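Local coordinates for protein sialidase B (Streptococcus pneumoniae serotype 4, PDB 4XJW) that cleaves terminal sialic acid residues from oligosaccharides, glycoproteins and glycolipids, acting as an intramolecular trans-sialidase, at residues Y611-S616 / V628-Y633. The protein carries 1 engineered substitution. Numbering follows the deposited sequence.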
# COMPACT_ATOMS: atom_id res chain seq x y z
N TYR A 611 -6.40 -7.32 13.50
CA TYR A 611 -6.51 -6.25 12.51
C TYR A 611 -5.30 -6.26 11.56
O TYR A 611 -4.19 -6.64 11.95
CB TYR A 611 -6.68 -4.90 13.19
CG TYR A 611 -8.09 -4.62 13.68
CD1 TYR A 611 -9.04 -5.63 13.78
CD2 TYR A 611 -8.47 -3.33 14.04
CE1 TYR A 611 -10.33 -5.36 14.22
CE2 TYR A 611 -9.76 -3.05 14.49
CZ TYR A 611 -10.69 -4.08 14.58
OH TYR A 611 -11.97 -3.84 15.01
N GLY A 612 -5.54 -5.89 10.31
CA GLY A 612 -4.57 -6.04 9.24
C GLY A 612 -3.29 -5.22 9.38
O GLY A 612 -3.30 -4.07 9.83
N TYR A 613 -2.18 -5.83 8.99
CA TYR A 613 -0.91 -5.12 8.95
C TYR A 613 -0.01 -5.85 7.97
O TYR A 613 0.31 -7.02 8.17
CB TYR A 613 -0.27 -5.13 10.34
CG TYR A 613 0.92 -4.19 10.49
CD1 TYR A 613 2.22 -4.58 10.16
CD2 TYR A 613 0.74 -2.92 11.02
CE1 TYR A 613 3.32 -3.69 10.34
CE2 TYR A 613 1.80 -2.04 11.20
CZ TYR A 613 3.08 -2.43 10.86
OH TYR A 613 4.09 -1.51 11.06
N ALA A 614 0.37 -5.19 6.88
CA ALA A 614 1.13 -5.85 5.84
C ALA A 614 2.48 -5.19 5.61
O ALA A 614 3.29 -5.17 6.53
CB ALA A 614 0.30 -5.98 4.54
N TYR A 615 2.75 -4.68 4.42
CA TYR A 615 4.02 -4.02 4.19
C TYR A 615 4.09 -2.73 5.00
O TYR A 615 3.06 -2.10 5.30
CB TYR A 615 4.26 -3.71 2.70
CG TYR A 615 4.66 -4.88 1.85
CD1 TYR A 615 4.12 -6.14 2.04
CD2 TYR A 615 5.55 -4.71 0.80
CE1 TYR A 615 4.48 -7.21 1.22
CE2 TYR A 615 5.91 -5.77 -0.02
CZ TYR A 615 5.36 -7.00 0.19
OH TYR A 615 5.71 -8.06 -0.63
N SER A 616 5.31 -2.35 5.35
CA SER A 616 5.49 -1.22 6.24
C SER A 616 6.79 -0.48 6.01
O SER A 616 7.75 -1.00 5.45
CB SER A 616 5.40 -1.69 7.69
OG SER A 616 6.54 -2.47 8.03
N VAL A 628 5.72 5.62 11.24
CA VAL A 628 5.38 4.33 10.62
C VAL A 628 4.33 4.60 9.54
O VAL A 628 3.29 5.19 9.82
CB VAL A 628 4.83 3.32 11.65
CG1 VAL A 628 4.65 1.95 11.00
CG2 VAL A 628 5.76 3.20 12.85
N LEU A 629 4.64 4.22 8.31
CA LEU A 629 3.69 4.28 7.21
C LEU A 629 3.46 2.84 6.78
O LEU A 629 4.40 2.15 6.38
CB LEU A 629 4.24 5.11 6.05
CG LEU A 629 3.33 5.29 4.85
CD1 LEU A 629 2.09 6.06 5.24
CD2 LEU A 629 4.09 6.00 3.72
N PHE A 630 2.23 2.37 6.88
CA PHE A 630 2.00 0.94 6.70
C PHE A 630 0.67 0.62 6.05
O PHE A 630 -0.29 1.41 6.11
CB PHE A 630 2.09 0.22 8.05
CG PHE A 630 0.98 0.58 9.01
CD1 PHE A 630 1.05 1.74 9.77
CD2 PHE A 630 -0.13 -0.24 9.14
CE1 PHE A 630 0.02 2.08 10.66
CE2 PHE A 630 -1.15 0.08 10.03
CZ PHE A 630 -1.08 1.24 10.79
N GLU A 631 0.61 -0.57 5.44
CA GLU A 631 -0.61 -1.09 4.87
C GLU A 631 -1.47 -1.66 5.99
O GLU A 631 -1.18 -2.73 6.51
CB GLU A 631 -0.26 -2.17 3.84
CG GLU A 631 0.46 -1.63 2.60
CD GLU A 631 0.96 -2.72 1.66
OE1 GLU A 631 1.02 -3.90 2.07
OE2 GLU A 631 1.25 -2.39 0.49
N LYS A 632 -2.53 -0.95 6.37
CA LYS A 632 -3.42 -1.41 7.43
C LYS A 632 -4.51 -2.34 6.88
O LYS A 632 -5.71 -2.07 6.98
CB LYS A 632 -4.04 -0.24 8.22
CG LYS A 632 -4.63 -0.69 9.56
CD LYS A 632 -5.31 0.43 10.31
CE LYS A 632 -5.87 -0.09 11.63
NZ LYS A 632 -4.78 -0.32 12.61
N TYR A 633 -4.07 -3.44 6.30
CA TYR A 633 -5.00 -4.46 5.81
C TYR A 633 -4.20 -5.69 5.49
O TYR A 633 -2.96 -5.68 5.49
CB TYR A 633 -5.80 -3.98 4.59
CG TYR A 633 -5.09 -4.06 3.24
CD1 TYR A 633 -4.01 -3.23 2.94
CD2 TYR A 633 -5.52 -4.96 2.28
CE1 TYR A 633 -3.38 -3.31 1.70
CE2 TYR A 633 -4.92 -5.04 1.04
CZ TYR A 633 -3.85 -4.21 0.74
OH TYR A 633 -3.25 -4.30 -0.50
O HOH W 1 -3.35 -2.74 12.24
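Glu-631 holds the loop at Ala-614 and Tyr-615 through three hydrogen bonds. Its N gives a nearly straight bond to Tyr-615 O (2.9 Å, 177° at the hydrogen). Its O accepts Ala-614 N at 2.9 Å. The third bond runs from Tyr-615 N to Glu-631 OE1, 3.0 Å long, and the donor lies above the carboxylate plane. With CG anti to its carbonyl carbon (chi1 -68°) and an extended chain beyond, Glu-631 runs beside Tyr-615, pointing the same way. Glu-631 OE1 also lies 3.3 Å from Tyr-615 CB. Glu-631 OE2 makes a salt bridge to Arg-207, a likely substrate-binding residue. Tyr-613 CE2 sits over one face of the Phe-630 ring, toward its rim, 3.3 Å from Phe-630 CD2. The two planes are 24° apart, but the rings are slid and barely overlap. Tyr-613 OH reaches Val-628 CG1 and shares a hydrogen bond with Ser-573 OG. Gly-612 is partly exposed and marks the solvent side. The backbones still come close there, Gly-612 CA to Tyr-633 CA 3.8 Å, but a water joins Gly-612 O to Lys-632 NZ, 2.8 Å from each. Lys-632 NZ also makes a salt bridge to Asp-607. Tyr-615, the probable nucleophile, hydrogen-bonds through OH to Glu-503, a predicted active-site residue. This is consistent with the tyrosine–glutamate pair of family 33 sialidase beta-propellers, which works with an arginine triad and an aspartate.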